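Local atomic coordinates of stress-induced protein 1 (Caenorhabditis elegans, PDB entry 4YE0), a protein that acts as a small heat shock chaperone, probably binding unfolded proteins, and is represented here by its alpha-crystallin domain and C-terminal region. Residues 18-22 and 52-56; 64-70 and 82-88. All blocks are in the same frame, centred on the assembly; numbering follows the deposited sequence.

Interaction 1 of 2, residues 18-22 and 52-56; sequences DVAAF and KRSFT. With SO4 (sulfate ion), chain C.
Residues 18-22 leave the end of strand 12-18 and form a type I beta turn from Val19 to Phe22. Phe22 N donates to Val19 O at 3.3 Å. Residues 52-56 are extended and belong to strand 49-60. The turn packs against the side of the strand that carries Arg53 and Phe55. CA-CA distances are 8.5 Å for Phe22 and Arg53 and 9.6 Å for Val19 and Phe55, so side chains make the contact.

Along the strand, Arg53 comes first. Its CA-to-CB bond points toward the turn, with chi1 m, chi2 t and chi3 m. Arg53 NH2 donates to Ala21 O at 3.1 Å, and Arg53 NE makes a weak bond to the same Ala21 O at 3.4 Å. Arg53 NH1 donates to O3 of a sulfate ion at 3.0 Å. His42 and Ser51 also hold this ion, which probably comes from the crystallisation liquor. The CA-to-CB bond of Ser54 points away, but Ser54 N lies 4.0 Å from Phe22 CZ, at the ring edge. The CA-to-CB bond of Phe55 (chi1 p) points toward the turn. The Phe55 edge meets the face of Phe22 (chi1 m) in an offset edge-to-face pair, with centroids 5.4 Å apart and planes at 62°. Phe22 CE1 is 3.6 Å from Phe55 CD1. Val19 CG2 packs on Phe55 CZ at 4.0 Å. Leu27 touches Val19, Phe22 and Phe55.

Residues 52-56, Arg53 and Phe55 included, pair in an antiparallel ladder with a strand of the second subunit, as in metazoan alpha-crystallin dimers. The guanidinium thus ties the turn carbonyl to the dimer strand, while Phe22, Phe55 and Val19 fill the space between by apolar contact.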
ATOM      1  N   ASP A  18      -1.412  10.380  -2.334  1.00 53.78           N
ATOM      2  CA  ASP A  18      -0.126   9.998  -1.763  1.00 58.00           C
ATOM      3  C   ASP A  18       0.354   8.756  -2.508  1.00 57.38           C
ATOM      4  O   ASP A  18      -0.226   7.679  -2.385  1.00 58.97           O
ATOM      5  CB  ASP A  18      -0.258   9.711  -0.264  1.00 61.69           C
ATOM      6  CG  ASP A  18       1.088   9.499   0.421  1.00 65.77           C
ATOM      7  OD1 ASP A  18       1.121   9.511   1.669  1.00 74.02           O
ATOM      8  OD2 ASP A  18       2.112   9.322  -0.277  1.00 62.04           O
ATOM      9  N   VAL A  19       1.433   8.925  -3.263  1.00 54.16           N
ATOM     10  CA  VAL A  19       1.876   7.940  -4.237  1.00 52.81           C
ATOM     11  C   VAL A  19       3.368   7.588  -4.031  1.00 53.98           C
ATOM     12  O   VAL A  19       3.989   6.920  -4.862  1.00 50.49           O
ATOM     13  CB  VAL A  19       1.507   8.492  -5.647  1.00 50.65           C
ATOM     14  CG1 VAL A  19       2.604   8.339  -6.682  1.00 51.61           C
ATOM     15  CG2 VAL A  19       0.195   7.882  -6.124  1.00 46.43           C
ATOM     16  N   ALA A  20       3.906   7.980  -2.877  1.00 55.88           N
ATOM     17  CA  ALA A  20       5.343   7.895  -2.602  1.00 58.90           C
ATOM     18  C   ALA A  20       5.875   6.470  -2.430  1.00 55.82           C
ATOM     19  O   ALA A  20       7.065   6.229  -2.618  1.00 59.93           O
ATOM     20  CB  ALA A  20       5.680   8.720  -1.368  1.00 62.90           C
ATOM     21  N   ALA A  21       5.002   5.529  -2.079  1.00 53.41           N
ATOM     22  CA  ALA A  21       5.413   4.136  -1.883  1.00 50.50           C
ATOM     23  C   ALA A  21       5.729   3.418  -3.194  1.00 48.68           C
ATOM     24  O   ALA A  21       6.169   2.267  -3.176  1.00 50.05           O
ATOM     25  CB  ALA A  21       4.337   3.372  -1.123  1.00 52.26           C
ATOM     26  N   PHE A  22       5.500   4.087  -4.323  1.00 48.14           N
ATOM     27  CA  PHE A  22       5.684   3.481  -5.638  1.00 46.12           C
ATOM     28  C   PHE A  22       6.596   4.322  -6.501  1.00 48.09           C
ATOM     29  O   PHE A  22       6.644   5.543  -6.369  1.00 50.73           O
ATOM     30  CB  PHE A  22       4.331   3.331  -6.336  1.00 42.24           C
ATOM     31  CG  PHE A  22       3.377   2.457  -5.590  1.00 40.83           C
ATOM     32  CD1 PHE A  22       2.630   2.967  -4.541  1.00 39.39           C
ATOM     33  CD2 PHE A  22       3.256   1.112  -5.909  1.00 40.39           C
ATOM     34  CE1 PHE A  22       1.770   2.155  -3.828  1.00 40.26           C
ATOM     35  CE2 PHE A  22       2.391   0.296  -5.204  1.00 37.78           C
ATOM     36  CZ  PHE A  22       1.648   0.816  -4.164  1.00 39.10           C
ATOM     37  N   LYS A  52       5.451  -7.223  -2.006  1.00 52.28           N
ATOM     38  CA  LYS A  52       4.447  -6.944  -3.014  1.00 48.75           C
ATOM     39  C   LYS A  52       3.472  -5.916  -2.441  1.00 42.85           C
ATOM     40  O   LYS A  52       2.993  -6.076  -1.321  1.00 45.23           O
ATOM     41  CB  LYS A  52       3.754  -8.259  -3.381  1.00 53.79           C
ATOM     42  CG  LYS A  52       2.616  -8.177  -4.386  1.00 62.07           C
ATOM     43  CD  LYS A  52       1.971  -9.556  -4.533  1.00 67.77           C
ATOM     44  CE  LYS A  52       0.593  -9.504  -5.181  1.00 74.01           C
ATOM     45  NZ  LYS A  52       0.638  -9.791  -6.646  1.00 74.61           N
ATOM     46  N   ARG A  53       3.217  -4.854  -3.201  1.00 40.95           N
ATOM     47  CA  ARG A  53       2.329  -3.764  -2.797  1.00 43.02           C
ATOM     48  C   ARG A  53       1.445  -3.397  -3.965  1.00 40.11           C
ATOM     49  O   ARG A  53       1.844  -3.527  -5.117  1.00 41.31           O
ATOM     50  CB  ARG A  53       3.118  -2.513  -2.425  1.00 49.67           C
ATOM     51  CG  ARG A  53       3.753  -2.522  -1.055  1.00 54.23           C
ATOM     52  CD  ARG A  53       4.211  -1.118  -0.685  1.00 57.36           C
ATOM     53  NE  ARG A  53       5.254  -0.596  -1.568  1.00 54.40           N
ATOM     54  CZ  ARG A  53       6.533  -0.963  -1.526  1.00 52.24           C
ATOM     55  NH1 ARG A  53       6.951  -1.883  -0.665  1.00 56.27           N
ATOM     56  NH2 ARG A  53       7.409  -0.419  -2.362  1.00 46.12           N
ATOM     57  N   SER A  54       0.259  -2.892  -3.655  1.00 41.54           N
ATOM     58  CA  SER A  54      -0.735  -2.592  -4.668  1.00 43.31           C
ATOM     59  C   SER A  54      -1.746  -1.604  -4.137  1.00 41.52           C
ATOM     60  O   SER A  54      -2.031  -1.576  -2.936  1.00 44.20           O
ATOM     61  CB  SER A  54      -1.475  -3.865  -5.078  1.00 49.83           C
ATOM     62  OG  SER A  54      -0.701  -4.649  -5.961  1.00 58.03           O
ATOM     63  N   PHE A  55      -2.286  -0.794  -5.038  1.00 41.85           N
ATOM     64  CA  PHE A  55      -3.491  -0.039  -4.743  1.00 42.11           C
ATOM     65  C   PHE A  55      -4.221   0.295  -6.034  1.00 41.62           C
ATOM     66  O   PHE A  55      -3.621   0.357  -7.110  1.00 41.45           O
ATOM     67  CB  PHE A  55      -3.192   1.226  -3.919  1.00 41.59           C
ATOM     68  CG  PHE A  55      -2.852   2.435  -4.745  1.00 45.69           C
ATOM     69  CD1 PHE A  55      -1.530   2.730  -5.057  1.00 43.64           C
ATOM     70  CD2 PHE A  55      -3.851   3.291  -5.197  1.00 48.11           C
ATOM     71  CE1 PHE A  55      -1.214   3.847  -5.813  1.00 44.55           C
ATOM     72  CE2 PHE A  55      -3.539   4.408  -5.954  1.00 48.74           C
ATOM     73  CZ  PHE A  55      -2.217   4.688  -6.262  1.00 45.04           C
ATOM     74  N   THR A  56      -5.529   0.473  -5.911  1.00 42.58           N
ATOM     75  CA  THR A  56      -6.360   0.922  -7.008  1.00 41.35           C
ATOM     76  C   THR A  56      -7.337   1.940  -6.444  1.00 42.26           C
ATOM     77  O   THR A  56      -8.067   1.650  -5.496  1.00 47.95           O
ATOM     78  CB  THR A  56      -7.121  -0.249  -7.654  1.00 43.02           C
ATOM     79  OG1 THR A  56      -6.199  -1.290  -7.985  1.00 41.93           O
ATOM     80  CG2 THR A  56      -7.850   0.202  -8.921  1.00 40.76           C
TER
HETATM   81  S   SO4 C 901      10.235  -3.282  -0.847  1.00 66.01           S
HETATM   82  O1  SO4 C 901      11.061  -2.603  -1.873  1.00 74.25           O
HETATM   83  O2  SO4 C 901       9.055  -3.885  -1.499  1.00 67.89           O
HETATM   84  O3  SO4 C 901       9.789  -2.305   0.174  1.00 65.14           O
HETATM   85  O4  SO4 C 901      11.031  -4.350  -0.199  1.00 55.51           O

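Interaction 2 of 2, residues 64-70 and 82-88; sequences DVDLAHI and IDAPKTG
Residues 64-70 form an irregular loop. Residues 82-85 end strand 79-85; the chain then runs on as loop to Gly88. A single beta bridge joins Val65 and Lys86, CA-CA 4.4 Å; Ile70 and Ala84 are equally close.

Backbone hydrogen bonds flank the bridge: Thr87 N to Asp64 O, 2.7 Å, and Asp66 N to Pro85 O, 2.9 Å. Within the loop, His69 N donates to Asp66 O, 3.2 Å. Ile70 CA makes a CA-H...O contact with Asp83 O at 3.4 Å.

Among side chains, Thr87 (chi1 p) donates from OG1 to Asp64 O at 3.0 Å. Lys86 (m, m, t, p) brings NZ to Asp64 OD2 (chi1 t) in a 3.3 Å salt bridge; its NZ also hydrogen-bonds Thr9 O and Asn8 OD1. His69 ND1 to Asp66 OD2, 2.7 Å, is a His-carboxylate hydrogen bond (Asp66 chi1 t).

Apolar contacts are Val65 CG1 to Ala84 CB, 3.6 Å, and Ile70 CG1 to Ile82 CG2, 3.8 Å.

The loop crossing between the sheets of the alpha-crystallin sandwich is thus joined to a strand end by two backbone hydrogen bonds, backed by Thr87 OG1, a salt bridge and apolar packing.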
ATOM      1  N   ASP A  64     -19.151  18.062 -15.860  1.00 50.63           N
ATOM      2  CA  ASP A  64     -18.505  19.355 -16.087  1.00 56.46           C
ATOM      3  C   ASP A  64     -17.040  19.329 -16.579  1.00 52.89           C
ATOM      4  O   ASP A  64     -16.576  20.292 -17.196  1.00 50.44           O
ATOM      5  CB  ASP A  64     -18.555  20.117 -14.747  1.00 63.43           C
ATOM      6  CG  ASP A  64     -18.591  21.621 -14.906  1.00 68.43           C
ATOM      7  OD1 ASP A  64     -18.519  22.129 -16.044  1.00 75.47           O
ATOM      8  OD2 ASP A  64     -18.702  22.304 -13.864  1.00 73.49           O
ATOM      9  N   VAL A  65     -16.307  18.255 -16.295  1.00 48.95           N
ATOM     10  CA  VAL A  65     -14.854  18.247 -16.515  1.00 46.22           C
ATOM     11  C   VAL A  65     -14.481  18.181 -17.999  1.00 45.39           C
ATOM     12  O   VAL A  65     -15.061  17.412 -18.769  1.00 44.62           O
ATOM     13  CB  VAL A  65     -14.166  17.092 -15.746  1.00 46.65           C
ATOM     14  CG1 VAL A  65     -12.664  17.083 -16.009  1.00 44.43           C
ATOM     15  CG2 VAL A  65     -14.430  17.217 -14.252  1.00 46.78           C
ATOM     16  N   ASP A  66     -13.508  19.000 -18.391  1.00 44.59           N
ATOM     17  CA  ASP A  66     -12.976  18.981 -19.750  1.00 47.61           C
ATOM     18  C   ASP A  66     -11.925  17.875 -19.845  1.00 46.69           C
ATOM     19  O   ASP A  66     -10.758  18.078 -19.504  1.00 51.12           O
ATOM     20  CB  ASP A  66     -12.378  20.349 -20.106  1.00 53.14           C
ATOM     21  CG  ASP A  66     -11.787  20.392 -21.503  1.00 59.96           C
ATOM     22  OD1 ASP A  66     -12.090  19.507 -22.330  1.00 67.29           O
ATOM     23  OD2 ASP A  66     -11.007  21.327 -21.774  1.00 66.65           O
ATOM     24  N   LEU A  67     -12.351  16.707 -20.319  1.00 44.81           N
ATOM     25  CA  LEU A  67     -11.516  15.502 -20.312  1.00 42.43           C
ATOM     26  C   LEU A  67     -10.341  15.566 -21.286  1.00 38.90           C
ATOM     27  O   LEU A  67      -9.369  14.834 -21.129  1.00 44.68           O
ATOM     28  CB  LEU A  67     -12.363  14.259 -20.612  1.00 40.45           C
ATOM     29  CG  LEU A  67     -13.588  14.008 -19.723  1.00 41.61           C
ATOM     30  CD1 LEU A  67     -14.296  12.734 -20.147  1.00 43.59           C
ATOM     31  CD2 LEU A  67     -13.219  13.921 -18.254  1.00 39.63           C
ATOM     32  N   ALA A  68     -10.433  16.435 -22.288  1.00 43.72           N
ATOM     33  CA  ALA A  68      -9.356  16.615 -23.266  1.00 47.27           C
ATOM     34  C   ALA A  68      -8.102  17.276 -22.685  1.00 50.59           C
ATOM     35  O   ALA A  68      -7.014  17.140 -23.251  1.00 51.86           O
ATOM     36  CB  ALA A  68      -9.864  17.426 -24.447  1.00 49.92           C
ATOM     37  N   HIS A  69      -8.250  17.994 -21.569  1.00 51.63           N
ATOM     38  CA  HIS A  69      -7.139  18.743 -20.977  1.00 51.70           C
ATOM     39  C   HIS A  69      -6.835  18.316 -19.546  1.00 52.41           C
ATOM     40  O   HIS A  69      -6.337  19.106 -18.739  1.00 53.25           O
ATOM     41  CB  HIS A  69      -7.436  20.241 -21.040  1.00 52.04           C
ATOM     42  CG  HIS A  69      -7.487  20.775 -22.435  1.00 51.48           C
ATOM     43  ND1 HIS A  69      -8.657  21.181 -23.038  1.00 56.18           N
ATOM     44  CD2 HIS A  69      -6.512  20.942 -23.357  1.00 58.46           C
ATOM     45  CE1 HIS A  69      -8.399  21.590 -24.266  1.00 61.70           C
ATOM     46  NE2 HIS A  69      -7.104  21.455 -24.485  1.00 65.65           N
ATOM     47  N   ILE A  70      -7.130  17.057 -19.239  1.00 48.48           N
ATOM     48  CA  ILE A  70      -6.763  16.479 -17.957  1.00 44.31           C
ATOM     49  C   ILE A  70      -5.246  16.314 -17.917  1.00 42.89           C
ATOM     50  O   ILE A  70      -4.641  15.920 -18.917  1.00 38.63           O
ATOM     51  CB  ILE A  70      -7.482  15.133 -17.732  1.00 47.08           C
ATOM     52  CG1 ILE A  70      -7.357  14.686 -16.276  1.00 50.96           C
ATOM     53  CG2 ILE A  70      -6.954  14.055 -18.671  1.00 49.76           C
ATOM     54  CD1 ILE A  70      -8.527  13.831 -15.833  1.00 52.89           C
ATOM     55  N   ILE A  82      -3.816  15.345 -10.184  1.00 40.64           N
ATOM     56  CA  ILE A  82      -4.518  15.241 -11.440  1.00 39.67           C
ATOM     57  C   ILE A  82      -5.472  16.415 -11.483  1.00 40.67           C
ATOM     58  O   ILE A  82      -6.271  16.591 -10.566  1.00 44.57           O
ATOM     59  CB  ILE A  82      -5.310  13.924 -11.530  1.00 40.13           C
ATOM     60  CG1 ILE A  82      -4.355  12.728 -11.421  1.00 41.07           C
ATOM     61  CG2 ILE A  82      -6.098  13.877 -12.832  1.00 40.17           C
ATOM     62  CD1 ILE A  82      -5.047  11.394 -11.230  1.00 46.04           C
ATOM     63  N   ASP A  83      -5.385  17.227 -12.532  1.00 40.40           N
ATOM     64  CA  ASP A  83      -6.272  18.378 -12.648  1.00 46.91           C
ATOM     65  C   ASP A  83      -6.768  18.603 -14.071  1.00 44.50           C
ATOM     66  O   ASP A  83      -6.134  18.179 -15.039  1.00 47.59           O
ATOM     67  CB  ASP A  83      -5.593  19.643 -12.100  1.00 54.07           C
ATOM     68  CG  ASP A  83      -4.575  20.235 -13.060  1.00 60.08           C
ATOM     69  OD1 ASP A  83      -4.603  21.466 -13.269  1.00 76.16           O
ATOM     70  OD2 ASP A  83      -3.751  19.478 -13.610  1.00 62.13           O
ATOM     71  N   ALA A  84      -7.915  19.268 -14.174  1.00 43.41           N
ATOM     72  CA  ALA A  84      -8.509  19.614 -15.461  1.00 43.05           C
ATOM     73  C   ALA A  84      -9.412  20.841 -15.311  1.00 41.59           C
ATOM     74  O   ALA A  84     -10.012  21.040 -14.255  1.00 45.61           O
ATOM     75  CB  ALA A  84      -9.304  18.436 -15.998  1.00 41.04           C
ATOM     76  N   PRO A  85      -9.502  21.676 -16.360  1.00 44.70           N
ATOM     77  CA  PRO A  85     -10.505  22.743 -16.329  1.00 47.76           C
ATOM     78  C   PRO A  85     -11.916  22.207 -16.561  1.00 52.61           C
ATOM     79  O   PRO A  85     -12.081  21.087 -17.057  1.00 54.40           O
ATOM     80  CB  PRO A  85     -10.083  23.667 -17.476  1.00 45.76           C
ATOM     81  CG  PRO A  85      -9.273  22.816 -18.390  1.00 44.70           C
ATOM     82  CD  PRO A  85      -8.613  21.777 -17.534  1.00 44.78           C
ATOM     83  N   LYS A  86     -12.920  22.996 -16.191  1.00 54.55           N
ATOM     84  CA  LYS A  86     -14.306  22.657 -16.493  1.00 53.42           C
ATOM     85  C   LYS A  86     -14.646  23.094 -17.915  1.00 53.46           C
ATOM     86  O   LYS A  86     -13.943  23.915 -18.506  1.00 50.78           O
ATOM     87  CB  LYS A  86     -15.254  23.307 -15.485  1.00 50.75           C
ATOM     88  CG  LYS A  86     -14.996  22.914 -14.036  1.00 53.68           C
ATOM     89  CD  LYS A  86     -14.946  21.403 -13.850  1.00 54.78           C
ATOM     90  CE  LYS A  86     -15.002  20.999 -12.386  1.00 56.52           C
ATOM     91  NZ  LYS A  86     -16.364  21.132 -11.795  1.00 59.12           N
ATOM     92  N   THR A  87     -15.722  22.530 -18.462  1.00 55.58           N
ATOM     93  CA  THR A  87     -16.110  22.788 -19.850  1.00 52.64           C
ATOM     94  C   THR A  87     -16.511  24.244 -20.105  1.00 54.69           C
ATOM     95  O   THR A  87     -16.172  24.803 -21.148  1.00 59.96           O
ATOM     96  CB  THR A  87     -17.259  21.857 -20.303  1.00 49.08           C
ATOM     97  OG1 THR A  87     -18.242  21.753 -19.264  1.00 50.14           O
ATOM     98  CG2 THR A  87     -16.729  20.464 -20.624  1.00 44.95           C
ATOM     99  N   GLY A  88     -17.216  24.858 -19.156  1.00 58.16           N
ATOM    100  CA  GLY A  88     -17.704  26.231 -19.326  1.00 66.22           C
ATOM    101  C   GLY A  88     -16.973  27.268 -18.492  1.00 73.16           C
ATOM    102  O   GLY A  88     -17.583  28.236 -18.036  1.00 75.04           O
TER

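In the fold
Both contacts lie in the alpha-crystallin domain, a beta sandwich of two antiparallel sheets. Their centres are about 26 Å apart, on opposite sides of the chain's centre. Their nearest atoms are about 8 Å apart and do not touch. They come in series along the chain: interaction 1 closes before interaction 2 opens. Strand 49-60 carries residues 52-56 and leads into the loop holding residues 64-70. Strand 12-18 runs into the turn of interaction 1, and its sheet neighbour 79-85 carries one side of interaction 2. Each contact therefore joins this sheet to strand 49-60 or the loop that follows it: interaction 1 at the dimer strand, interaction 2 at the crossing loop, which no other chain of the assembly touches.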